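Local coordinates for protein TatD-related deoxyribonuclease (Thermotoga maritima, PDB 1J6O) that probably acts as a metal-dependent deoxyribonuclease that hydrolyses ester bonds in DNA, at residues 42-47 against 65-70; 77-82 against 110-115; 98-103 against 135-140; 104-109 against 141-146; 213-218 against 228-233. All coordinates share one frame; numbering follows the deposited sequence.

Contact 1: residues 42-47 against 65-70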
# COMPACT_ATOMS: atom_id res chain seq x y z
N GLU A 42 -0.75 -8.94 12.28
CA GLU A 42 -2.12 -8.71 12.73
C GLU A 42 -3.16 -8.77 11.60
O GLU A 42 -4.26 -9.32 11.78
CB GLU A 42 -2.18 -7.38 13.45
CG GLU A 42 -3.49 -7.07 14.07
CD GLU A 42 -3.38 -5.85 14.93
OE1 GLU A 42 -2.56 -5.87 15.88
OE2 GLU A 42 -4.10 -4.87 14.65
N PHE A 43 -2.84 -8.15 10.47
CA PHE A 43 -3.74 -8.17 9.30
C PHE A 43 -2.98 -7.66 8.13
O PHE A 43 -1.85 -7.14 8.28
CB PHE A 43 -5.06 -7.35 9.48
CG PHE A 43 -4.90 -5.84 9.46
CD1 PHE A 43 -4.66 -5.14 10.64
CD2 PHE A 43 -5.06 -5.11 8.27
CE1 PHE A 43 -4.60 -3.74 10.64
CE2 PHE A 43 -5.00 -3.72 8.26
CZ PHE A 43 -4.77 -3.03 9.43
N VAL A 44 -3.52 -7.87 6.95
CA VAL A 44 -2.84 -7.37 5.77
C VAL A 44 -3.88 -6.73 4.87
O VAL A 44 -5.08 -7.07 4.95
CB VAL A 44 -2.10 -8.49 4.94
CG1 VAL A 44 -1.31 -9.41 5.86
CG2 VAL A 44 -3.08 -9.22 4.05
N VAL A 45 -3.44 -5.79 4.05
CA VAL A 45 -4.37 -5.14 3.14
C VAL A 45 -3.93 -5.71 1.79
O VAL A 45 -2.83 -5.42 1.33
CB VAL A 45 -4.21 -3.63 3.11
CG1 VAL A 45 -5.15 -3.05 2.01
CG2 VAL A 45 -4.54 -3.03 4.49
N ASN A 46 -4.78 -6.55 1.20
CA ASN A 46 -4.49 -7.20 -0.09
C ASN A 46 -5.03 -6.31 -1.20
O ASN A 46 -6.22 -6.06 -1.29
CB ASN A 46 -5.11 -8.58 -0.10
CG ASN A 46 -4.39 -9.50 -1.00
OD1 ASN A 46 -3.25 -9.91 -0.72
ND2 ASN A 46 -5.01 -9.82 -2.12
N VAL A 47 -4.13 -5.92 -2.08
CA VAL A 47 -4.40 -5.03 -3.18
C VAL A 47 -4.58 -5.54 -4.60
O VAL A 47 -3.73 -6.26 -5.11
CB VAL A 47 -3.25 -3.98 -3.21
CG1 VAL A 47 -3.61 -2.82 -4.08
CG2 VAL A 47 -2.95 -3.48 -1.77
N ASP A 65 -10.03 -13.80 8.26
CA ASP A 65 -10.38 -12.68 9.08
C ASP A 65 -9.25 -11.65 9.12
O ASP A 65 -9.47 -10.51 9.51
CB ASP A 65 -10.66 -13.12 10.51
CG ASP A 65 -11.94 -13.94 10.65
OD1 ASP A 65 -12.81 -13.93 9.74
OD2 ASP A 65 -12.07 -14.58 11.72
N ARG A 66 -8.04 -12.05 8.73
CA ARG A 66 -6.89 -11.14 8.76
C ARG A 66 -6.54 -10.46 7.45
O ARG A 66 -5.54 -9.71 7.38
CB ARG A 66 -5.66 -11.88 9.27
CG ARG A 66 -5.84 -12.32 10.72
CD ARG A 66 -4.58 -12.95 11.27
NE ARG A 66 -4.83 -13.34 12.66
CZ ARG A 66 -4.07 -12.98 13.69
NH1 ARG A 66 -2.99 -12.21 13.51
NH2 ARG A 66 -4.42 -13.35 14.92
N ILE A 67 -7.37 -10.68 6.44
CA ILE A 67 -7.12 -10.05 5.15
C ILE A 67 -8.26 -9.10 4.77
O ILE A 67 -9.44 -9.48 4.85
CB ILE A 67 -6.99 -11.11 4.04
CG1 ILE A 67 -5.82 -12.06 4.35
CG2 ILE A 67 -6.72 -10.42 2.70
CD1 ILE A 67 -5.76 -13.24 3.37
N PHE A 68 -7.90 -7.87 4.42
CA PHE A 68 -8.87 -6.86 4.00
C PHE A 68 -8.47 -6.60 2.57
O PHE A 68 -7.35 -6.96 2.16
CB PHE A 68 -8.81 -5.61 4.87
CG PHE A 68 -9.23 -5.89 6.28
CD1 PHE A 68 -8.31 -6.36 7.21
CD2 PHE A 68 -10.58 -5.80 6.62
CE1 PHE A 68 -8.72 -6.75 8.50
CE2 PHE A 68 -11.01 -6.19 7.90
CZ PHE A 68 -10.08 -6.66 8.84
N CYS A 69 -9.33 -5.93 1.82
CA CYS A 69 -9.07 -5.67 0.41
C CYS A 69 -9.08 -4.22 -0.10
O CYS A 69 -9.74 -3.36 0.46
CB CYS A 69 -10.18 -6.45 -0.33
SG CYS A 69 -10.20 -6.48 -2.13
N SER A 70 -8.29 -3.96 -1.16
CA SER A 70 -8.24 -2.64 -1.78
C SER A 70 -8.52 -2.99 -3.23
O SER A 70 -7.91 -3.93 -3.77
CB SER A 70 -6.86 -1.98 -1.70
OG SER A 70 -6.92 -0.67 -2.24
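Phe68 meets Phe43 across two neighbouring parallel strands, and its side chain can be followed outward from the backbone. Its CB lies 4.0 Å from Val44 O, the carbonyl that also accepts the bond from Phe68 N. CG stands anti to the carbonyl carbon (chi1 -66°), beside the backbone N. Two ring atoms then touch Phe43: Phe68 CD1 comes within 3.6 Å of Phe43 CD2, and Phe68 CE1 is 3.8 Å from Phe43 CB, which lies in the plane of the Phe68 ring. The result is an offset edge-to-face pair, the edge of Phe68 turned to the face of Phe43 with the planes at 88°. Lys97 adds a cation-pi contact to the Phe68 ring. Aromatic rings suit this place because one can set its edge against the other's face while both pack on Leu264 of helix 248-264. The two backbones are joined by four hydrogen bonds, including Asn46 N to Phe68 O at 2.8 Å. Val44 CG2 and Ile67 CG1 lie side by side at 4.0 Å, beta-branched residues at home in a strand. Helix 51-61 completes the beta-alpha-beta unit, touched by Cys69 and Ile67. Strand 13-18 adjoins 42-47, and strand 98-107 lies beside 67-70, where Ser70 OG bonds Gly102 O.

Contact 2: residues 77-82 against 110-115; sequences DAKEVP and RNISPA
Lys79 and Ser113 bring two loops together, their CA atoms 5.6 Å apart, where neither segment is regular helix or strand. Both are beta-alpha loops of the TIM barrel: 77-82 leads from strand 67-71 to helix 85-92, while the other, 110-115, leads from strand 98-107 to helix 115-132. Residues 78-80 have helical backbone angles, and Glu80 N bonds back to Asp77 O at 3.1 Å, a turn within which Lys79 N faces the other loop. That amide donates to Ser113 OG at 3.1 Å with an N-H...O angle of 154°. The same hydroxyl bonds His76 O, so the two loops are tied through the side chain of a small, buried serine. Pro114 occupies the N-cap position before helix 115-132, its ring fixing the backbone there (phi -60°). Ala78 is small enough to place CB 3.9 Å from Ser113 OG while also resting on Val117 and Val121 of that helix. Lys79 is long and flexible, suited to the exposed surface: its CG stands between the backbone N and the carbonyl carbon (chi1 66°), 3.5 Å from Ser113 OG, and NZ forms a salt bridge with Glu80 OE2 within its own segment. Partway out on this side chain, Lys79 CE lies 3.1 Å from Ile112 O.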
# COMPACT_ATOMS: atom_id res chain seq x y z
N ASP A 77 -2.37 -0.55 -16.22
CA ASP A 77 -3.60 -1.02 -16.81
C ASP A 77 -4.59 0.10 -17.19
O ASP A 77 -5.73 -0.20 -17.57
CB ASP A 77 -4.31 -2.00 -15.84
CG ASP A 77 -3.38 -3.10 -15.23
OD1 ASP A 77 -2.43 -2.79 -14.45
OD2 ASP A 77 -3.62 -4.30 -15.49
N ALA A 78 -4.19 1.37 -17.12
CA ALA A 78 -5.10 2.48 -17.44
C ALA A 78 -5.73 2.53 -18.84
O ALA A 78 -6.88 2.95 -18.99
CB ALA A 78 -4.42 3.84 -17.13
N LYS A 79 -4.97 2.15 -19.85
CA LYS A 79 -5.47 2.17 -21.22
C LYS A 79 -6.43 1.02 -21.46
O LYS A 79 -7.07 0.99 -22.50
CB LYS A 79 -4.32 2.09 -22.24
CG LYS A 79 -3.54 0.77 -22.23
CD LYS A 79 -2.33 0.87 -23.17
CE LYS A 79 -1.30 -0.22 -22.91
NZ LYS A 79 -1.87 -1.59 -23.04
N GLU A 80 -6.52 0.10 -20.51
CA GLU A 80 -7.41 -1.08 -20.60
C GLU A 80 -8.76 -1.00 -19.88
O GLU A 80 -9.60 -1.90 -20.01
CB GLU A 80 -6.68 -2.32 -20.05
CG GLU A 80 -5.24 -2.51 -20.52
CD GLU A 80 -5.12 -2.72 -22.02
OE1 GLU A 80 -6.16 -2.70 -22.73
OE2 GLU A 80 -3.97 -2.90 -22.49
N VAL A 81 -9.01 0.08 -19.14
CA VAL A 81 -10.30 0.15 -18.45
C VAL A 81 -11.54 0.25 -19.33
O VAL A 81 -11.58 0.99 -20.32
CB VAL A 81 -10.34 1.34 -17.43
CG1 VAL A 81 -9.21 1.19 -16.40
CG2 VAL A 81 -10.23 2.67 -18.17
N PRO A 82 -12.59 -0.50 -18.95
CA PRO A 82 -13.87 -0.51 -19.66
C PRO A 82 -14.53 0.81 -19.28
O PRO A 82 -14.16 1.42 -18.29
CB PRO A 82 -14.60 -1.70 -19.04
CG PRO A 82 -13.51 -2.52 -18.42
CD PRO A 82 -12.58 -1.51 -17.88
N ARG A 110 7.81 3.37 -16.35
CA ARG A 110 7.51 2.30 -17.33
C ARG A 110 6.64 2.79 -18.48
O ARG A 110 6.79 2.33 -19.63
CB ARG A 110 6.78 1.12 -16.67
CG ARG A 110 7.62 0.15 -15.83
CD ARG A 110 8.72 -0.61 -16.61
NE ARG A 110 8.25 -1.57 -17.62
CZ ARG A 110 7.45 -2.61 -17.37
NH1 ARG A 110 7.01 -2.85 -16.15
NH2 ARG A 110 7.12 -3.43 -18.36
N ASN A 111 5.71 3.68 -18.18
CA ASN A 111 4.81 4.23 -19.19
C ASN A 111 4.16 3.21 -20.13
O ASN A 111 4.18 3.34 -21.36
CB ASN A 111 5.53 5.30 -20.01
CG ASN A 111 5.59 6.63 -19.29
OD1 ASN A 111 6.78 7.02 -18.86
ND2 ASN A 111 4.57 7.30 -19.11
N ILE A 112 3.58 2.18 -19.53
CA ILE A 112 2.91 1.14 -20.27
C ILE A 112 1.64 1.79 -20.83
O ILE A 112 1.15 1.42 -21.89
CB ILE A 112 2.52 -0.03 -19.34
CG1 ILE A 112 3.79 -0.71 -18.80
CG2 ILE A 112 1.63 -0.99 -20.05
CD1 ILE A 112 4.70 -1.26 -19.89
N SER A 113 1.09 2.74 -20.08
CA SER A 113 -0.11 3.46 -20.50
C SER A 113 0.36 4.91 -20.66
O SER A 113 1.24 5.36 -19.91
CB SER A 113 -1.23 3.38 -19.45
OG SER A 113 -1.87 2.11 -19.48
N PRO A 114 -0.20 5.63 -21.63
CA PRO A 114 0.13 7.04 -21.91
C PRO A 114 -0.19 7.88 -20.67
O PRO A 114 -1.14 7.58 -19.93
CB PRO A 114 -0.79 7.39 -23.08
CG PRO A 114 -0.94 6.05 -23.79
CD PRO A 114 -1.17 5.13 -22.62
N ALA A 115 0.61 8.91 -20.44
CA ALA A 115 0.43 9.79 -19.29
C ALA A 115 -0.96 10.38 -19.11
O ALA A 115 -1.50 10.31 -18.01
CB ALA A 115 1.45 10.93 -19.32

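Contact 3: residues 98-103 against 135-140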
# COMPACT_ATOMS: atom_id res chain seq x y z
N VAL A 98 -13.75 -4.56 1.70
CA VAL A 98 -13.02 -3.53 0.93
C VAL A 98 -12.80 -2.31 1.82
O VAL A 98 -13.77 -1.64 2.25
CB VAL A 98 -13.77 -3.15 -0.34
CG1 VAL A 98 -13.06 -1.99 -1.04
CG2 VAL A 98 -13.81 -4.36 -1.28
N VAL A 99 -11.54 -2.00 2.08
CA VAL A 99 -11.19 -0.88 2.95
C VAL A 99 -10.44 0.25 2.28
O VAL A 99 -10.06 1.23 2.92
CB VAL A 99 -10.32 -1.40 4.13
CG1 VAL A 99 -11.08 -2.46 4.94
CG2 VAL A 99 -9.04 -2.06 3.57
N ALA A 100 -10.25 0.15 0.97
CA ALA A 100 -9.52 1.20 0.29
C ALA A 100 -9.70 1.05 -1.20
O ALA A 100 -10.20 0.03 -1.66
CB ALA A 100 -8.01 1.08 0.63
N ILE A 101 -9.31 2.09 -1.91
CA ILE A 101 -9.37 2.15 -3.37
C ILE A 101 -7.90 2.26 -3.79
O ILE A 101 -7.17 3.15 -3.34
CB ILE A 101 -10.14 3.40 -3.92
CG1 ILE A 101 -11.63 3.30 -3.60
CG2 ILE A 101 -9.98 3.47 -5.47
CD1 ILE A 101 -12.34 2.10 -4.23
N GLY A 102 -7.49 1.32 -4.65
CA GLY A 102 -6.12 1.27 -5.16
C GLY A 102 -5.84 -0.21 -5.43
O GLY A 102 -6.61 -1.07 -5.01
N GLU A 103 -4.71 -0.54 -6.04
CA GLU A 103 -3.68 0.40 -6.47
C GLU A 103 -4.07 1.37 -7.58
O GLU A 103 -4.70 0.99 -8.57
CB GLU A 103 -2.45 -0.43 -6.89
CG GLU A 103 -1.14 0.23 -6.58
CD GLU A 103 0.05 -0.72 -6.68
OE1 GLU A 103 -0.07 -1.92 -6.30
OE2 GLU A 103 1.11 -0.26 -7.13
N PRO A 135 -9.99 5.34 2.05
CA PRO A 135 -8.62 5.83 1.88
C PRO A 135 -8.06 5.30 0.56
O PRO A 135 -8.54 4.30 0.03
CB PRO A 135 -7.90 5.27 3.11
CG PRO A 135 -8.61 4.03 3.40
CD PRO A 135 -10.08 4.43 3.21
N LEU A 136 -7.08 6.01 0.03
CA LEU A 136 -6.46 5.62 -1.22
C LEU A 136 -5.13 4.93 -0.98
O LEU A 136 -4.41 5.27 -0.05
CB LEU A 136 -6.20 6.87 -2.09
CG LEU A 136 -7.45 7.49 -2.72
CD1 LEU A 136 -7.30 9.00 -2.85
CD2 LEU A 136 -7.67 6.82 -4.08
N VAL A 137 -4.84 3.93 -1.81
CA VAL A 137 -3.59 3.17 -1.76
C VAL A 137 -2.99 3.68 -3.08
O VAL A 137 -3.37 3.23 -4.15
CB VAL A 137 -3.87 1.65 -1.81
CG1 VAL A 137 -2.63 0.88 -2.14
CG2 VAL A 137 -4.41 1.22 -0.44
N VAL A 138 -2.05 4.62 -2.97
CA VAL A 138 -1.40 5.24 -4.12
C VAL A 138 -0.04 4.75 -4.54
O VAL A 138 0.85 4.55 -3.72
CB VAL A 138 -1.34 6.79 -3.90
CG1 VAL A 138 -0.82 7.52 -5.16
CG2 VAL A 138 -2.72 7.31 -3.52
N HIS A 139 0.11 4.58 -5.85
CA HIS A 139 1.36 4.11 -6.43
C HIS A 139 1.93 5.28 -7.22
O HIS A 139 1.25 5.83 -8.08
CB HIS A 139 1.04 2.96 -7.39
CG HIS A 139 2.20 2.52 -8.23
ND1 HIS A 139 3.05 1.50 -7.85
CD2 HIS A 139 2.64 2.94 -9.43
CE1 HIS A 139 3.96 1.30 -8.79
NE2 HIS A 139 3.74 2.17 -9.76
N ILE A 140 3.17 5.67 -6.94
CA ILE A 140 3.79 6.79 -7.68
C ILE A 140 5.22 6.40 -8.04
O ILE A 140 6.01 6.05 -7.16
CB ILE A 140 3.88 8.09 -6.84
CG1 ILE A 140 2.50 8.57 -6.39
CG2 ILE A 140 4.59 9.17 -7.69
CD1 ILE A 140 2.52 9.78 -5.45
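Glu103 and His139 reach toward each other from the end of one strand and from its parallel neighbour, and their side chains cross obliquely, the carboxylate and imidazole planes 41° apart. Glu103 CG passes 3.6 Å from His139 CB, and its chain, extended beyond CG, carries OE2 to 2.7 Å from His139 ND1. In His139, chi1 of 171° sets CG anti to the backbone N, and CG then lies 3.2 Å from Glu103 OE2. A cis peptide precedes Glu103, where the strand turns a corner. Just before it, Gly102 adopts backbone angles at which any CB would collide with the preceding carbonyl and with Val137 O, which is why glycine suits the place; its CA makes a CA-H...O contact with Val137 O. Earlier along the strands one parallel bridge, Ile101 with Leu136, is made: Ile101 N bonds Pro135 O at 3.0 Å, and Val137 N bonds Ile101 O at 2.9 Å. Ala100 is small enough for its CB to sit 3.8 Å from Val137 CG2, while Phe263 of helix 248-264 packs on both. Pro135 presses CG to 3.2 Å from Val99 O, a buried carbonyl with no partner in the model. At the polar end, Glu103 OE1 bonds His17 NE2 and OE2 makes a weak bond to His164 NE2. Carboxylate and imidazoles thus converge from several strands, consistent with the predicted binding of two divalent metals, Glu103 assigned to one and His139 to the other.

Contact 4: residues 104-109 against 141-146; sequences TGLDFF and RDAYSE
Asp107 and Arg141 form a parallel bridge, with Arg141 N bonded to Leu106 O and Phe108 N to Arg141 O, both at 3.0 Å. Beyond it the chains diverge, and Phe108 leans over the start of helix 144-153. Ala143, its N-cap residue, lays CB over one face of the Phe108 ring, a CH-pi contact 4.0 Å from the centroid; alanine's single methyl fits against the ring face. The same methyl touches Leu106 CB at 3.7 Å. Glu146 runs to the ring's edge with CG 3.7 Å from Phe108 CE2, its carboxylate plane nearly perpendicular to the ring. Asp107 serves the backbone instead: OD1 accepts from Phe109 N at 2.7 Å, an Asx turn, and from Arg110 N. Phe109 CB then rests 3.6 Å from Arg141 CG. Paired strand ends that give way to turns and a helix N-terminus are characteristic of the C-terminal rim of a TIM barrel, where active sites lie; Asp107 touches His139, a predicted metal ligand.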
# COMPACT_ATOMS: atom_id res chain seq x y z
N THR A 104 -3.74 2.64 -7.38
CA THR A 104 -4.05 3.67 -8.38
C THR A 104 -2.95 4.72 -8.29
O THR A 104 -2.33 4.90 -7.25
CB THR A 104 -5.45 4.31 -8.15
OG1 THR A 104 -5.71 5.26 -9.20
CG2 THR A 104 -5.54 5.00 -6.82
N GLY A 105 -2.66 5.39 -9.40
CA GLY A 105 -1.63 6.40 -9.35
C GLY A 105 -1.03 6.66 -10.71
O GLY A 105 -1.73 6.54 -11.72
N LEU A 106 0.26 6.98 -10.72
CA LEU A 106 0.99 7.27 -11.94
C LEU A 106 2.35 6.61 -11.96
O LEU A 106 3.05 6.57 -10.93
CB LEU A 106 1.24 8.78 -12.05
CG LEU A 106 0.08 9.76 -11.94
CD1 LEU A 106 0.63 11.20 -11.97
CD2 LEU A 106 -0.88 9.50 -13.10
N ASP A 107 2.74 6.09 -13.11
CA ASP A 107 4.04 5.45 -13.27
C ASP A 107 4.60 6.01 -14.58
O ASP A 107 4.23 5.57 -15.66
CB ASP A 107 3.96 3.93 -13.35
CG ASP A 107 5.33 3.29 -13.56
OD1 ASP A 107 6.25 3.99 -14.02
OD2 ASP A 107 5.52 2.09 -13.26
N PHE A 108 5.46 7.02 -14.47
CA PHE A 108 6.06 7.63 -15.67
C PHE A 108 7.43 7.04 -15.94
O PHE A 108 8.22 7.57 -16.73
CB PHE A 108 6.14 9.15 -15.52
CG PHE A 108 4.80 9.83 -15.52
CD1 PHE A 108 3.64 9.10 -15.80
CD2 PHE A 108 4.68 11.19 -15.26
CE1 PHE A 108 2.40 9.71 -15.82
CE2 PHE A 108 3.42 11.82 -15.28
CZ PHE A 108 2.29 11.08 -15.55
N PHE A 109 7.73 5.95 -15.25
CA PHE A 109 9.01 5.30 -15.45
C PHE A 109 8.80 4.25 -16.54
O PHE A 109 9.52 4.27 -17.53
CB PHE A 109 9.52 4.63 -14.17
CG PHE A 109 10.79 3.84 -14.38
CD1 PHE A 109 12.00 4.49 -14.61
CD2 PHE A 109 10.76 2.45 -14.40
CE1 PHE A 109 13.16 3.76 -14.87
CE2 PHE A 109 11.91 1.72 -14.66
CZ PHE A 109 13.11 2.37 -14.90
N ARG A 141 5.54 6.44 -9.33
CA ARG A 141 6.90 6.10 -9.80
C ARG A 141 7.32 7.26 -10.71
O ARG A 141 6.70 7.50 -11.74
CB ARG A 141 6.88 4.77 -10.57
CG ARG A 141 8.27 4.15 -10.88
CD ARG A 141 9.07 3.83 -9.61
NE ARG A 141 8.20 3.62 -8.44
CZ ARG A 141 8.63 3.39 -7.19
NH1 ARG A 141 9.93 3.35 -6.91
NH2 ARG A 141 7.73 3.23 -6.21
N ASP A 142 8.36 8.00 -10.31
CA ASP A 142 8.86 9.14 -11.09
C ASP A 142 7.75 10.10 -11.55
O ASP A 142 7.76 10.59 -12.69
CB ASP A 142 9.66 8.64 -12.30
CG ASP A 142 10.93 7.89 -11.90
OD1 ASP A 142 11.39 8.08 -10.76
OD2 ASP A 142 11.47 7.12 -12.72
N ALA A 143 6.80 10.36 -10.67
CA ALA A 143 5.69 11.25 -11.00
C ALA A 143 5.17 11.94 -9.74
O ALA A 143 3.99 12.27 -9.66
CB ALA A 143 4.55 10.46 -11.65
N TYR A 144 6.05 12.15 -8.76
CA TYR A 144 5.61 12.80 -7.53
C TYR A 144 5.01 14.18 -7.74
O TYR A 144 3.97 14.48 -7.19
CB TYR A 144 6.76 12.82 -6.52
CG TYR A 144 6.97 11.45 -5.92
CD1 TYR A 144 6.21 11.03 -4.82
CD2 TYR A 144 7.85 10.53 -6.50
CE1 TYR A 144 6.32 9.72 -4.32
CE2 TYR A 144 7.96 9.21 -6.01
CZ TYR A 144 7.18 8.81 -4.92
OH TYR A 144 7.21 7.51 -4.47
N SER A 145 5.66 15.02 -8.54
CA SER A 145 5.12 16.35 -8.77
C SER A 145 3.75 16.28 -9.44
O SER A 145 2.83 17.00 -9.06
CB SER A 145 6.06 17.19 -9.66
OG SER A 145 5.45 18.43 -10.00
N GLU A 146 3.62 15.40 -10.43
CA GLU A 146 2.36 15.28 -11.13
C GLU A 146 1.24 14.71 -10.26
O GLU A 146 0.09 15.18 -10.32
CB GLU A 146 2.54 14.44 -12.41
CG GLU A 146 3.46 15.10 -13.47
CD GLU A 146 4.95 14.76 -13.33
OE1 GLU A 146 5.40 14.40 -12.22
OE2 GLU A 146 5.68 14.87 -14.35

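Contact 5: residues 213-218 against 228-233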
# COMPACT_ATOMS: atom_id res chain seq x y z
N THR A 213 4.98 -4.99 2.27
CA THR A 213 5.91 -5.90 1.64
C THR A 213 5.78 -5.79 0.13
O THR A 213 6.77 -5.95 -0.58
CB THR A 213 5.60 -7.40 1.92
OG1 THR A 213 4.27 -7.71 1.46
CG2 THR A 213 5.74 -7.73 3.39
N ASP A 214 4.58 -5.48 -0.36
CA ASP A 214 4.32 -5.39 -1.78
C ASP A 214 4.60 -6.83 -2.30
O ASP A 214 4.94 -7.03 -3.47
CB ASP A 214 5.24 -4.37 -2.47
CG ASP A 214 4.74 -3.99 -3.87
OD1 ASP A 214 3.54 -4.22 -4.18
OD2 ASP A 214 5.55 -3.43 -4.65
N CYS A 215 4.44 -7.83 -1.43
CA CYS A 215 4.69 -9.22 -1.86
C CYS A 215 3.83 -9.56 -3.09
O CYS A 215 2.68 -9.14 -3.18
CB CYS A 215 4.42 -10.20 -0.71
SG CYS A 215 2.71 -10.28 -0.10
N PRO A 216 4.34 -10.41 -4.01
CA PRO A 216 5.65 -11.08 -3.96
C PRO A 216 6.87 -10.25 -4.32
O PRO A 216 7.98 -10.77 -4.34
CB PRO A 216 5.46 -12.22 -4.94
CG PRO A 216 4.70 -11.50 -6.09
CD PRO A 216 3.62 -10.73 -5.26
N PHE A 217 6.68 -8.98 -4.62
CA PHE A 217 7.80 -8.13 -5.00
C PHE A 217 8.72 -7.56 -3.89
O PHE A 217 8.36 -7.60 -2.71
CB PHE A 217 7.31 -6.91 -5.77
CG PHE A 217 6.29 -7.19 -6.84
CD1 PHE A 217 6.55 -8.09 -7.86
CD2 PHE A 217 5.05 -6.56 -6.79
CE1 PHE A 217 5.57 -8.38 -8.83
CE2 PHE A 217 4.08 -6.83 -7.73
CZ PHE A 217 4.34 -7.75 -8.76
N LEU A 218 9.89 -7.09 -4.31
CA LEU A 218 10.87 -6.46 -3.44
C LEU A 218 11.12 -7.00 -2.04
O LEU A 218 10.80 -6.35 -1.02
CB LEU A 218 10.44 -5.01 -3.29
CG LEU A 218 10.13 -4.27 -4.59
CD1 LEU A 218 9.37 -2.95 -4.32
CD2 LEU A 218 11.43 -3.99 -5.30
N ASN A 228 8.86 -12.49 -2.04
CA ASN A 228 8.68 -11.77 -0.77
C ASN A 228 7.34 -12.23 -0.18
O ASN A 228 6.48 -12.71 -0.91
CB ASN A 228 8.64 -10.28 -1.06
CG ASN A 228 8.78 -9.40 0.18
OD1 ASN A 228 9.09 -9.89 1.26
ND2 ASN A 228 8.56 -8.10 0.01
N GLU A 229 7.19 -12.14 1.14
CA GLU A 229 5.94 -12.53 1.81
C GLU A 229 5.86 -11.76 3.12
O GLU A 229 6.90 -11.28 3.62
CB GLU A 229 5.86 -14.04 2.02
CG GLU A 229 6.95 -14.62 2.87
CD GLU A 229 6.75 -16.10 3.03
OE1 GLU A 229 5.93 -16.48 3.90
OE2 GLU A 229 7.38 -16.88 2.27
N PRO A 230 4.65 -11.66 3.71
CA PRO A 230 4.42 -10.93 4.96
C PRO A 230 5.34 -11.18 6.13
O PRO A 230 5.73 -10.22 6.79
CB PRO A 230 2.97 -11.26 5.29
CG PRO A 230 2.35 -11.33 3.92
CD PRO A 230 3.38 -12.20 3.20
N LYS A 231 5.69 -12.43 6.42
CA LYS A 231 6.57 -12.66 7.56
C LYS A 231 7.96 -12.02 7.44
O LYS A 231 8.66 -11.90 8.44
CB LYS A 231 6.72 -14.15 7.83
CG LYS A 231 7.57 -14.87 6.81
CD LYS A 231 7.66 -16.34 7.14
CE LYS A 231 8.50 -17.05 6.10
NZ LYS A 231 8.50 -18.53 6.33
N TYR A 232 8.36 -11.62 6.23
CA TYR A 232 9.67 -11.01 6.08
C TYR A 232 9.60 -9.56 6.48
O TYR A 232 10.60 -8.86 6.42
CB TYR A 232 10.18 -11.08 4.64
CG TYR A 232 10.46 -12.48 4.15
CD1 TYR A 232 10.74 -13.53 5.04
CD2 TYR A 232 10.48 -12.75 2.78
CE1 TYR A 232 11.02 -14.81 4.56
CE2 TYR A 232 10.76 -14.02 2.30
CZ TYR A 232 11.03 -15.04 3.19
OH TYR A 232 11.33 -16.29 2.72
N LEU A 233 8.43 -9.11 6.90
CA LEU A 233 8.27 -7.73 7.30
C LEU A 233 9.16 -7.44 8.52
O LEU A 233 9.54 -6.29 8.76
CB LEU A 233 6.80 -7.48 7.63
CG LEU A 233 6.20 -6.10 7.41
CD1 LEU A 233 6.69 -5.48 6.11
CD2 LEU A 233 4.68 -6.24 7.47
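Asn228 pushes its amide into the turn formed by 213-218, where backbone carbonyls gather round ND2. Phe217 O accepts a hydrogen bond from ND2 at 2.8 Å, lying close to the amide plane, while Thr213 O stands 2.9 Å from the same nitrogen. Asn228 CG lies anti to its backbone N (chi1 -167°), 3.4 Å from Phe217 O. An asparagine fits well here, since its amide donates to the turn while OD1 accepts a weak bond from Glu229 N. Asn228 N adds a bond to Pro216 O at 3.0 Å, the donor standing above the carbonyl plane. Around this first shell lie carbon contacts. Cys215 CB is 3.3 Å from Asn228 O, a buried carbonyl with no partner in the model, and Cys215 SG meets Pro230 CD at 3.9 Å. Thr213 CG2 touches Leu233 CD1 at 3.7 Å, the two side chains crossing at about a right angle. Further out, Thr213 OG1 accepts from Cys215 N at 2.9 Å, an ST turn, and hydrogen-bonds Asp15 OD2; threonine thereby serves polar and apolar sides together. The peptide before Pro216 is cis, and a bond from Phe217 N to Asp214 O closes the turn. Inside this turn sits Asp214, a predicted metal ligand bonded through OD1 to His19 NE2. An aspartate just beyond the eighth strand is characteristic of metal-dependent hydrolases with a TIM barrel.

How the contacts relate
Contacts 1 and 3 are buried pairings of parallel barrel strands, and they touch where strands 67-71 and 98-107 adjoin: Cys69 O probably accepts a hydrogen bond from Val99 N. Contact 4 prolongs contact 3 along the same strand, with His139 N meeting Thr104 O, but it ends in a partly exposed turn that carries Phe108 and Phe109. Contact 2 is the smallest and most peripheral, resting on one cross-loop hydrogen bond; it meets contact 4 through Ala115 on Phe108 and Arg110 N on Asp107 OD1. Contact 5 is again buried, yet it joins two parts of one loop through the amide and backbone of an asparagine. Predicted metal ligands come from contacts 3 and 5, whereas contact 1 reaches Glu103 through apolar Val47.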